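Local coordinates for protein phosphate transporter (Thermotoga maritima MSB8, PDB 6L85) that probably imports phosphate across the membrane by coupling its uptake to sodium ions, as a bacterial relative of the human SLC20 carriers, at residues V326-T330 against V349-V354; E236-A242 against T319-F324; L84-I88 against S389-Y393. The contacts are given in a common frame with arbitrary orientation. Residue numbers count along the deposited sequence, not the author numbering.

Contact 1 (V326-T330 against V349-V354); sequences VDFST and VVVGAV. With NA (sodium ion), chain S.
Two helices of the phosphate transporter family fold cross obliquely here beside a sodium site: 326-330 lies on helix 320-339 and 349-354 on the short helix 346-357. Both segments are regular alpha-helix. Their axes pass 8.9 Å apart with N-to-C directions at 132°, nearer antiparallel than parallel; Val326 CA lies 5.2 Å from Ala353 CA and Thr330 CA 5.6 Å from Val350 CA. Val326, in the t rotamer, aims toward the partner helix, and its CG1 reaches Val354 CG2 at 3.9 Å, Ala353 CB at 4.0 Å and Val350 CG1 at 4.3 Å. One turn on, Thr330 adopts m, which folds OG1 back onto its own helix, where it donates to Val326 O at 2.7 Å. Thr330 packs with both branches: CG2 is 3.5 Å from Val350 CG2 and 3.9 Å from Val349 CG1, both valines being t, and OG1 is 3.5 Å from Ala353 CB. No hydrogen bond crosses between the segments. Asp327, one residue past Val326, points its CA-to-CB bond away from 349-354. Its m rotamer serves the sodium ion that Thr29, Gln243 and Ser247 also bind, with Asp327 OD2 2.2 Å from NA.

Contact 2 (E236-A242 against T319-F324); sequences ENVFKRA and TNSRGF
Phe239 (chi1 -86°, chi2 -70°) lays one ring face over Ser321, whose CB sits 3.8 Å from the ring centroid and 12° off the normal, a CH-pi contact. The edge of the same ring meets the face of Phe324 (t, chi2 90°) in a T-shaped pair, centroids 5.2 Å apart and planes at 72°; Ala242 CB packs 3.8 Å from Phe324 CE1. The contact joins two helices of the transporter: 236-242 is alpha-helix on helix 231-258, and 320-324 is the first turn of helix 320-339. Their axes pass 8.2 Å apart at 33° between N-to-C directions, with Lys240 CA 5.0 Å from Asn320 CA. Thr319 is the N-cap: its OG1 (chi1 p) accepts a weak capping bond from Arg322 N at 3.4 Å and another bond from Arg322 NH1 at 3.2 Å. Glu236, m at chi1 and chi2, bonds to this helix start: OE2 accepts from Ser321 OG at 2.9 Å, OE1 weakly from Asn320 N at 2.9 Å and Ser321 N at 3.3 Å. Asn320 OD1 accepts from Gln243 NE2; Gln243 binds sodium through its backbone O. Helix 167-194 packs Ile175 against Phe239 and Ala242 and Phe178 against Phe324, and helix 129-162 brings Phe154 to Ser321.

Contact 3 (L84-I88 against S389-Y393); sequences LSALI and SAAVY
This is a buried small-residue helix crossing within the transmembrane helix bundle, joining helix 76-99 to helix 368-400, the last helix of the chain, across 300 intervening residues. Both segments are regular alpha-helix, with backbone hydrogen bonds from Ile88 N to Leu84 O and from Tyr393 N to Ser389 O, each 2.9 Å. The axes come within 8.3 Å, and the N-to-C directions differ by 129°, giving an oblique crossing, nearer antiparallel than parallel, with Ala86 CA 5.2 Å from Ser389 CA. Ser85 is the residue most covered by the partner helix. It points toward 389-393 in the m rotamer, and its OG lies 3.2 Å from Tyr393 CA and 3.6 Å from Val392 CG1. These are packing contacts: no hydrogen bond crosses between the segments, and Ser85 OG bonds instead to Tyr81 O on its own helix. Ser389, chi1 t, likewise satisfies its OG outside the pair, on Gly113 O of helix 106-121, while Ser389 OG rests 3.5 Å from Ala86 N and 3.7 Å from Ser85 C. Ser85 and Ser389, the small side chains facing across the crossing, are consistent with the 5.2 Å approach of Ala86 CA to Ser389 CA. Tyr393 (t, chi2 65°) runs its ring away from 84-88; its OH bonds to Glu78 OE1, and the ring meets Phe117 edge-to-face, so helix 106-121 is bound into the same junction. Ile88 (m, then t) and Val392 (t) form the one apolar side-chain pair across the crossing, with Ile88 CD1 4.1 Å from Val392 CG1.

Overall arrangement
Contacts 1 and 2 share helix 320-339 and follow one another along it: 319-324 is used by contact 2, 326-330 by contact 1, and their centres are 14 Å apart. Both adjoin one sodium site, to which contact 1 supplies Asp327; helix 231-258, which carries 236-242, goes on to supply Gln243 and Ser247, and the side chain of Phe324 in contact 2 is about 7 Å from a bound sodium ion. Contact 3 lies on the opposite side of the chain's centre, 32 Å from contact 1 and 43 Å from contact 2, centre to centre. It closes the long chain loop inside which the other two are nested.

Contact 1 (V326-T330 against V349-V354)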
ATOM      1  N   VAL B 326       2.182 -15.232  17.284  1.00 40.47           N
ATOM      2  CA  VAL B 326       3.617 -14.959  17.315  1.00 42.26           C
ATOM      3  C   VAL B 326       3.960 -13.836  16.349  1.00 43.11           C
ATOM      4  O   VAL B 326       4.708 -12.905  16.677  1.00 41.70           O
ATOM      5  CB  VAL B 326       4.403 -16.242  16.975  1.00 46.53           C
ATOM      6  CG1 VAL B 326       5.854 -15.925  16.546  1.00 41.65           C
ATOM      7  CG2 VAL B 326       4.368 -17.209  18.145  1.00 46.13           C
ATOM      8  N   ASP B 327       3.420 -13.920  15.133  1.00 42.70           N
ATOM      9  CA  ASP B 327       3.666 -12.883  14.140  1.00 42.67           C
ATOM     10  C   ASP B 327       3.103 -11.546  14.577  1.00 40.02           C
ATOM     11  O   ASP B 327       3.789 -10.517  14.495  1.00 36.97           O
ATOM     12  CB  ASP B 327       3.046 -13.274  12.806  1.00 39.90           C
ATOM     13  CG  ASP B 327       3.751 -14.431  12.147  1.00 45.09           C
ATOM     14  OD1 ASP B 327       4.920 -14.711  12.494  1.00 56.39           O
ATOM     15  OD2 ASP B 327       3.129 -15.051  11.252  1.00 52.00           O
ATOM     16  N   PHE B 328       1.832 -11.524  14.998  1.00 39.72           N
ATOM     17  CA  PHE B 328       1.246 -10.260  15.424  1.00 41.42           C
ATOM     18  C   PHE B 328       2.094  -9.604  16.506  1.00 43.73           C
ATOM     19  O   PHE B 328       2.414  -8.406  16.422  1.00 37.34           O
ATOM     20  CB  PHE B 328      -0.184 -10.461  15.925  1.00 38.47           C
ATOM     21  CG  PHE B 328      -0.885  -9.162  16.243  1.00 41.75           C
ATOM     22  CD1 PHE B 328      -0.688  -8.526  17.462  1.00 40.42           C
ATOM     23  CD2 PHE B 328      -1.683  -8.541  15.288  1.00 41.40           C
ATOM     24  CE1 PHE B 328      -1.315  -7.307  17.743  1.00 45.80           C
ATOM     25  CE2 PHE B 328      -2.314  -7.347  15.556  1.00 37.89           C
ATOM     26  CZ  PHE B 328      -2.126  -6.720  16.785  1.00 44.95           C
ATOM     27  N   SER B 329       2.476 -10.379  17.533  1.00 38.02           N
ATOM     28  CA  SER B 329       3.216  -9.800  18.653  1.00 37.64           C
ATOM     29  C   SER B 329       4.599  -9.339  18.225  1.00 37.77           C
ATOM     30  O   SER B 329       5.080  -8.297  18.688  1.00 38.08           O
ATOM     31  CB  SER B 329       3.331 -10.816  19.793  1.00 38.68           C
ATOM     32  OG  SER B 329       2.044 -11.326  20.110  1.00 44.75           O
ATOM     33  N   THR B 330       5.265 -10.117  17.365  1.00 35.97           N
ATOM     34  CA  THR B 330       6.571  -9.724  16.862  1.00 39.13           C
ATOM     35  C   THR B 330       6.490  -8.407  16.105  1.00 42.72           C
ATOM     36  O   THR B 330       7.269  -7.476  16.359  1.00 36.48           O
ATOM     37  CB  THR B 330       7.110 -10.808  15.945  1.00 40.61           C
ATOM     38  OG1 THR B 330       7.276 -11.999  16.706  1.00 43.50           O
ATOM     39  CG2 THR B 330       8.446 -10.374  15.339  1.00 39.33           C
ATOM     40  N   VAL B 349      13.252 -11.103  19.093  1.00 38.40           N
ATOM     41  CA  VAL B 349      11.845 -10.843  19.391  1.00 39.67           C
ATOM     42  C   VAL B 349      10.982 -12.014  18.946  1.00 39.00           C
ATOM     43  O   VAL B 349      10.026 -12.384  19.633  1.00 41.11           O
ATOM     44  CB  VAL B 349      11.374  -9.525  18.755  1.00 38.10           C
ATOM     45  CG1 VAL B 349       9.860  -9.399  18.854  1.00 30.57           C
ATOM     46  CG2 VAL B 349      12.062  -8.330  19.445  1.00 41.40           C
ATOM     47  N   VAL B 350      11.293 -12.622  17.795  1.00 36.95           N
ATOM     48  CA  VAL B 350      10.488 -13.759  17.364  1.00 41.11           C
ATOM     49  C   VAL B 350      10.648 -14.897  18.359  1.00 43.49           C
ATOM     50  O   VAL B 350       9.672 -15.540  18.759  1.00 41.89           O
ATOM     51  CB  VAL B 350      10.866 -14.215  15.939  1.00 40.81           C
ATOM     52  CG1 VAL B 350      10.032 -15.413  15.575  1.00 48.27           C
ATOM     53  CG2 VAL B 350      10.581 -13.164  14.942  1.00 47.65           C
ATOM     54  N   VAL B 351      11.898 -15.173  18.744  1.00 41.09           N
ATOM     55  CA  VAL B 351      12.172 -16.201  19.745  1.00 40.52           C
ATOM     56  C   VAL B 351      11.373 -15.928  21.018  1.00 45.52           C
ATOM     57  O   VAL B 351      10.743 -16.828  21.585  1.00 47.98           O
ATOM     58  CB  VAL B 351      13.682 -16.273  20.028  1.00 45.18           C
ATOM     59  CG1 VAL B 351      13.945 -16.985  21.364  1.00 51.27           C
ATOM     60  CG2 VAL B 351      14.393 -16.957  18.879  1.00 43.75           C
ATOM     61  N   GLY B 352      11.379 -14.677  21.478  1.00 40.65           N
ATOM     62  CA  GLY B 352      10.582 -14.327  22.640  1.00 43.78           C
ATOM     63  C   GLY B 352       9.106 -14.618  22.449  1.00 46.98           C
ATOM     64  O   GLY B 352       8.454 -15.179  23.330  1.00 49.81           O
ATOM     65  N   ALA B 353       8.553 -14.219  21.301  1.00 43.49           N
ATOM     66  CA  ALA B 353       7.129 -14.420  21.061  1.00 46.36           C
ATOM     67  C   ALA B 353       6.781 -15.909  21.070  1.00 42.42           C
ATOM     68  O   ALA B 353       5.758 -16.322  21.637  1.00 39.82           O
ATOM     69  CB  ALA B 353       6.732 -13.764  19.735  1.00 44.45           C
ATOM     70  N   VAL B 354       7.639 -16.725  20.456  1.00 40.30           N
ATOM     71  CA  VAL B 354       7.446 -18.172  20.453  1.00 48.35           C
ATOM     72  C   VAL B 354       7.432 -18.711  21.885  1.00 52.05           C
ATOM     73  O   VAL B 354       6.538 -19.477  22.268  1.00 51.19           O
ATOM     74  CB  VAL B 354       8.529 -18.860  19.599  1.00 49.49           C
ATOM     75  CG1 VAL B 354       8.497 -20.371  19.818  1.00 53.36           C
ATOM     76  CG2 VAL B 354       8.337 -18.545  18.124  1.00 44.57           C
TER
HETATM   77 NA    NA S 504       2.496 -16.332   9.565  1.00 51.35          NA

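Contact 2 (E236-A242 against T319-F324)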
ATOM      1  N   GLU B 236      -8.982 -23.386  12.910  1.00 46.82           N
ATOM      2  CA  GLU B 236      -7.568 -23.434  12.561  1.00 46.64           C
ATOM      3  C   GLU B 236      -7.354 -23.185  11.082  1.00 47.51           C
ATOM      4  O   GLU B 236      -6.323 -22.626  10.701  1.00 45.61           O
ATOM      5  CB  GLU B 236      -6.946 -24.762  12.976  1.00 40.56           C
ATOM      6  CG  GLU B 236      -6.738 -24.829  14.486  1.00 49.63           C
ATOM      7  CD  GLU B 236      -5.671 -23.845  15.000  1.00 54.71           C
ATOM      8  OE1 GLU B 236      -4.593 -23.745  14.369  1.00 54.16           O
ATOM      9  OE2 GLU B 236      -5.902 -23.193  16.047  1.00 54.51           O
ATOM     10  N   ASN B 237      -8.314 -23.571  10.238  1.00 46.39           N
ATOM     11  CA  ASN B 237      -8.199 -23.291   8.813  1.00 44.36           C
ATOM     12  C   ASN B 237      -8.242 -21.785   8.546  1.00 43.97           C
ATOM     13  O   ASN B 237      -7.457 -21.250   7.744  1.00 46.22           O
ATOM     14  CB  ASN B 237      -9.321 -24.023   8.086  1.00 45.42           C
ATOM     15  CG  ASN B 237      -9.192 -23.935   6.600  1.00 53.45           C
ATOM     16  OD1 ASN B 237      -8.201 -24.403   6.028  1.00 55.07           O
ATOM     17  ND2 ASN B 237     -10.176 -23.312   5.955  1.00 53.39           N
ATOM     18  N   VAL B 238      -9.125 -21.082   9.255  1.00 40.68           N
ATOM     19  CA  VAL B 238      -9.193 -19.630   9.130  1.00 47.94           C
ATOM     20  C   VAL B 238      -7.905 -18.977   9.642  1.00 50.06           C
ATOM     21  O   VAL B 238      -7.355 -18.071   9.001  1.00 43.28           O
ATOM     22  CB  VAL B 238     -10.447 -19.111   9.860  1.00 49.95           C
ATOM     23  CG1 VAL B 238     -10.414 -17.624   9.975  1.00 55.49           C
ATOM     24  CG2 VAL B 238     -11.679 -19.523   9.090  1.00 51.55           C
ATOM     25  N   PHE B 239      -7.396 -19.425  10.797  1.00 44.08           N
ATOM     26  CA  PHE B 239      -6.116 -18.903  11.263  1.00 43.98           C
ATOM     27  C   PHE B 239      -5.000 -19.216  10.282  1.00 44.84           C
ATOM     28  O   PHE B 239      -4.068 -18.418  10.127  1.00 39.78           O
ATOM     29  CB  PHE B 239      -5.762 -19.462  12.638  1.00 44.20           C
ATOM     30  CG  PHE B 239      -6.343 -18.682  13.761  1.00 43.41           C
ATOM     31  CD1 PHE B 239      -5.883 -17.407  14.051  1.00 42.35           C
ATOM     32  CD2 PHE B 239      -7.371 -19.207  14.519  1.00 47.99           C
ATOM     33  CE1 PHE B 239      -6.431 -16.682  15.100  1.00 42.56           C
ATOM     34  CE2 PHE B 239      -7.917 -18.487  15.572  1.00 47.99           C
ATOM     35  CZ  PHE B 239      -7.453 -17.226  15.859  1.00 47.56           C
ATOM     36  N   LYS B 240      -5.080 -20.364   9.606  1.00 44.50           N
ATOM     37  CA  LYS B 240      -4.048 -20.751   8.653  1.00 47.36           C
ATOM     38  C   LYS B 240      -3.969 -19.764   7.505  1.00 46.90           C
ATOM     39  O   LYS B 240      -2.878 -19.447   7.014  1.00 44.78           O
ATOM     40  CB  LYS B 240      -4.337 -22.145   8.112  1.00 42.63           C
ATOM     41  CG  LYS B 240      -3.422 -22.558   6.996  1.00 48.17           C
ATOM     42  CD  LYS B 240      -3.868 -23.870   6.403  1.00 51.94           C
ATOM     43  CE  LYS B 240      -2.691 -24.645   5.868  1.00 55.41           C
ATOM     44  NZ  LYS B 240      -3.171 -25.876   5.179  1.00 60.92           N
ATOM     45  N   ARG B 241      -5.122 -19.292   7.045  1.00 44.47           N
ATOM     46  CA  ARG B 241      -5.074 -18.295   5.985  1.00 44.68           C
ATOM     47  C   ARG B 241      -4.691 -16.914   6.521  1.00 45.77           C
ATOM     48  O   ARG B 241      -3.918 -16.197   5.879  1.00 42.99           O
ATOM     49  CB  ARG B 241      -6.403 -18.268   5.238  1.00 54.28           C
ATOM     50  CG  ARG B 241      -6.686 -19.587   4.475  1.00 61.66           C
ATOM     51  CD  ARG B 241      -5.872 -19.675   3.173  1.00 63.47           C
ATOM     52  NE  ARG B 241      -5.892 -18.413   2.430  1.00 71.61           N
ATOM     53  CZ  ARG B 241      -5.194 -18.181   1.315  1.00 77.81           C
ATOM     54  NH1 ARG B 241      -4.411 -19.128   0.808  1.00 73.07           N
ATOM     55  NH2 ARG B 241      -5.275 -16.998   0.707  1.00 75.35           N
ATOM     56  N   ALA B 242      -5.187 -16.536   7.706  1.00 40.67           N
ATOM     57  CA  ALA B 242      -4.928 -15.203   8.251  1.00 43.94           C
ATOM     58  C   ALA B 242      -3.475 -15.007   8.686  1.00 43.21           C
ATOM     59  O   ALA B 242      -2.979 -13.862   8.726  1.00 40.78           O
ATOM     60  CB  ALA B 242      -5.869 -14.951   9.429  1.00 42.21           C
ATOM     61  N   THR B 319       0.600 -24.483  16.104  1.00 51.86           N
ATOM     62  CA  THR B 319      -0.745 -24.312  15.571  1.00 50.41           C
ATOM     63  C   THR B 319      -0.843 -22.993  14.812  1.00 51.64           C
ATOM     64  O   THR B 319      -0.076 -22.050  15.036  1.00 51.74           O
ATOM     65  CB  THR B 319      -1.808 -24.339  16.675  1.00 49.55           C
ATOM     66  OG1 THR B 319      -1.446 -23.454  17.747  1.00 52.73           O
ATOM     67  CG2 THR B 319      -1.996 -25.761  17.220  1.00 56.15           C
ATOM     68  N   ASN B 320      -1.809 -22.935  13.898  1.00 49.16           N
ATOM     69  CA  ASN B 320      -2.010 -21.715  13.125  1.00 47.60           C
ATOM     70  C   ASN B 320      -2.421 -20.547  14.009  1.00 47.38           C
ATOM     71  O   ASN B 320      -2.024 -19.401  13.746  1.00 44.22           O
ATOM     72  CB  ASN B 320      -3.036 -21.973  12.041  1.00 42.66           C
ATOM     73  CG  ASN B 320      -2.463 -22.810  10.927  1.00 50.65           C
ATOM     74  OD1 ASN B 320      -1.540 -22.376  10.234  1.00 53.82           O
ATOM     75  ND2 ASN B 320      -2.968 -24.027  10.768  1.00 40.98           N
ATOM     76  N   SER B 321      -3.186 -20.807  15.073  1.00 41.67           N
ATOM     77  CA  SER B 321      -3.531 -19.712  15.972  1.00 44.70           C
ATOM     78  C   SER B 321      -2.302 -19.218  16.727  1.00 43.57           C
ATOM     79  O   SER B 321      -2.172 -18.014  16.998  1.00 45.68           O
ATOM     80  CB  SER B 321      -4.631 -20.146  16.937  1.00 48.76           C
ATOM     81  OG  SER B 321      -4.248 -21.325  17.611  1.00 48.15           O
ATOM     82  N   ARG B 322      -1.346 -20.108  17.000  1.00 43.47           N
ATOM     83  CA  ARG B 322      -0.134 -19.668  17.676  1.00 45.37           C
ATOM     84  C   ARG B 322       0.803 -18.926  16.728  1.00 43.06           C
ATOM     85  O   ARG B 322       1.443 -17.958  17.140  1.00 40.42           O
ATOM     86  CB  ARG B 322       0.587 -20.852  18.308  1.00 43.44           C
ATOM     87  CG  ARG B 322      -0.050 -21.297  19.614  1.00 54.19           C
ATOM     88  CD  ARG B 322       0.784 -22.354  20.335  1.00 55.13           C
ATOM     89  NE  ARG B 322       0.232 -22.611  21.658  1.00 61.68           N
ATOM     90  CZ  ARG B 322      -0.835 -23.370  21.884  1.00 59.46           C
ATOM     91  NH1 ARG B 322      -1.459 -23.964  20.871  1.00 55.74           N
ATOM     92  NH2 ARG B 322      -1.272 -23.539  23.122  1.00 58.49           N
ATOM     93  N   GLY B 323       0.937 -19.394  15.478  1.00 38.54           N
ATOM     94  CA  GLY B 323       1.759 -18.676  14.513  1.00 46.32           C
ATOM     95  C   GLY B 323       1.213 -17.289  14.224  1.00 40.99           C
ATOM     96  O   GLY B 323       1.964 -16.317  14.159  1.00 43.32           O
ATOM     97  N   PHE B 324      -0.110 -17.188  14.049  1.00 45.48           N
ATOM     98  CA  PHE B 324      -0.803 -15.906  13.980  1.00 42.22           C
ATOM     99  C   PHE B 324      -0.418 -14.994  15.145  1.00 45.40           C
ATOM    100  O   PHE B 324      -0.070 -13.819  14.942  1.00 39.43           O
ATOM    101  CB  PHE B 324      -2.313 -16.171  13.975  1.00 39.95           C
ATOM    102  CG  PHE B 324      -3.171 -14.932  13.848  1.00 41.89           C
ATOM    103  CD1 PHE B 324      -3.542 -14.455  12.596  1.00 37.07           C
ATOM    104  CD2 PHE B 324      -3.651 -14.275  14.983  1.00 40.77           C
ATOM    105  CE1 PHE B 324      -4.356 -13.331  12.466  1.00 36.75           C
ATOM    106  CE2 PHE B 324      -4.464 -13.162  14.863  1.00 40.96           C
ATOM    107  CZ  PHE B 324      -4.815 -12.685  13.595  1.00 41.07           C
TER

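Contact 3 (L84-I88 against S389-Y393)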
ATOM      1  N   LEU B  84      32.042   2.304   6.351  1.00 41.49           N
ATOM      2  CA  LEU B  84      32.393   1.230   5.430  1.00 40.57           C
ATOM      3  C   LEU B  84      32.948   0.011   6.163  1.00 44.13           C
ATOM      4  O   LEU B  84      32.586  -1.134   5.841  1.00 43.02           O
ATOM      5  CB  LEU B  84      33.392   1.729   4.394  1.00 41.71           C
ATOM      6  CG  LEU B  84      32.908   2.867   3.504  1.00 43.09           C
ATOM      7  CD1 LEU B  84      33.973   3.138   2.466  1.00 46.20           C
ATOM      8  CD2 LEU B  84      31.573   2.546   2.834  1.00 42.17           C
ATOM      9  N   SER B  85      33.833   0.234   7.144  1.00 43.65           N
ATOM     10  CA  SER B  85      34.431  -0.877   7.889  1.00 39.98           C
ATOM     11  C   SER B  85      33.369  -1.702   8.593  1.00 42.73           C
ATOM     12  O   SER B  85      33.403  -2.938   8.551  1.00 46.57           O
ATOM     13  CB  SER B  85      35.454  -0.349   8.904  1.00 46.03           C
ATOM     14  OG  SER B  85      36.603   0.154   8.231  1.00 52.60           O
ATOM     15  N   ALA B  86      32.418  -1.029   9.244  1.00 41.54           N
ATOM     16  CA  ALA B  86      31.315  -1.710   9.906  1.00 39.53           C
ATOM     17  C   ALA B  86      30.488  -2.532   8.914  1.00 42.63           C
ATOM     18  O   ALA B  86      30.116  -3.677   9.205  1.00 42.33           O
ATOM     19  CB  ALA B  86      30.439  -0.684  10.631  1.00 34.00           C
ATOM     20  N   LEU B  87      30.173  -1.955   7.748  1.00 38.78           N
ATOM     21  CA  LEU B  87      29.408  -2.702   6.741  1.00 41.74           C
ATOM     22  C   LEU B  87      30.154  -3.963   6.320  1.00 42.48           C
ATOM     23  O   LEU B  87      29.576  -5.056   6.288  1.00 37.87           O
ATOM     24  CB  LEU B  87      29.114  -1.828   5.508  1.00 37.02           C
ATOM     25  CG  LEU B  87      28.011  -0.748   5.554  1.00 43.38           C
ATOM     26  CD1 LEU B  87      28.069   0.145   4.325  1.00 36.32           C
ATOM     27  CD2 LEU B  87      26.587  -1.327   5.708  1.00 36.98           C
ATOM     28  N   ILE B  88      31.448  -3.829   5.998  1.00 44.39           N
ATOM     29  CA  ILE B  88      32.263  -4.985   5.617  1.00 42.33           C
ATOM     30  C   ILE B  88      32.203  -6.065   6.695  1.00 46.33           C
ATOM     31  O   ILE B  88      31.935  -7.242   6.411  1.00 45.56           O
ATOM     32  CB  ILE B  88      33.723  -4.556   5.366  1.00 50.99           C
ATOM     33  CG1 ILE B  88      33.831  -3.653   4.138  1.00 57.10           C
ATOM     34  CG2 ILE B  88      34.615  -5.789   5.200  1.00 49.11           C
ATOM     35  CD1 ILE B  88      35.273  -3.409   3.677  1.00 58.12           C
ATOM     36  N   SER B 389      35.597  -5.140  12.675  1.00 46.39           N
ATOM     37  CA  SER B 389      35.472  -3.783  12.152  1.00 48.80           C
ATOM     38  C   SER B 389      36.688  -2.940  12.524  1.00 49.81           C
ATOM     39  O   SER B 389      37.218  -2.198  11.692  1.00 44.09           O
ATOM     40  CB  SER B 389      34.181  -3.153  12.688  1.00 43.63           C
ATOM     41  OG  SER B 389      34.039  -1.817  12.249  1.00 50.79           O
ATOM     42  N   ALA B 390      37.133  -3.039  13.778  1.00 49.89           N
ATOM     43  CA  ALA B 390      38.367  -2.380  14.195  1.00 51.12           C
ATOM     44  C   ALA B 390      39.534  -2.800  13.311  1.00 50.53           C
ATOM     45  O   ALA B 390      40.309  -1.958  12.833  1.00 53.31           O
ATOM     46  CB  ALA B 390      38.649  -2.717  15.660  1.00 49.33           C
ATOM     47  N   ALA B 391      39.663  -4.105  13.066  1.00 49.82           N
ATOM     48  CA  ALA B 391      40.757  -4.603  12.240  1.00 48.69           C
ATOM     49  C   ALA B 391      40.672  -4.062  10.821  1.00 56.70           C
ATOM     50  O   ALA B 391      41.682  -3.627  10.253  1.00 56.39           O
ATOM     51  CB  ALA B 391      40.743  -6.131  12.231  1.00 55.06           C
ATOM     52  N   VAL B 392      39.479  -4.110  10.215  1.00 55.33           N
ATOM     53  CA  VAL B 392      39.332  -3.597   8.852  1.00 51.58           C
ATOM     54  C   VAL B 392      39.667  -2.114   8.808  1.00 53.76           C
ATOM     55  O   VAL B 392      40.336  -1.638   7.886  1.00 51.81           O
ATOM     56  CB  VAL B 392      37.911  -3.860   8.310  1.00 52.34           C
ATOM     57  CG1 VAL B 392      37.699  -3.094   6.996  1.00 49.95           C
ATOM     58  CG2 VAL B 392      37.681  -5.351   8.103  1.00 52.32           C
ATOM     59  N   TYR B 393      39.219  -1.363   9.812  1.00 51.68           N
ATOM     60  CA  TYR B 393      39.432   0.075   9.800  1.00 52.05           C
ATOM     61  C   TYR B 393      40.914   0.410   9.913  1.00 61.06           C
ATOM     62  O   TYR B 393      41.421   1.255   9.170  1.00 59.87           O
ATOM     63  CB  TYR B 393      38.643   0.723  10.931  1.00 49.37           C
ATOM     64  CG  TYR B 393      38.900   2.203  11.056  1.00 55.97           C
ATOM     65  CD1 TYR B 393      38.528   3.075  10.037  1.00 53.66           C
ATOM     66  CD2 TYR B 393      39.510   2.735  12.193  1.00 56.67           C
ATOM     67  CE1 TYR B 393      38.752   4.434  10.142  1.00 55.62           C
ATOM     68  CE2 TYR B 393      39.742   4.103  12.307  1.00 54.20           C
ATOM     69  CZ  TYR B 393      39.363   4.942  11.271  1.00 59.30           C
ATOM     70  OH  TYR B 393      39.569   6.298  11.339  1.00 59.46           O
TER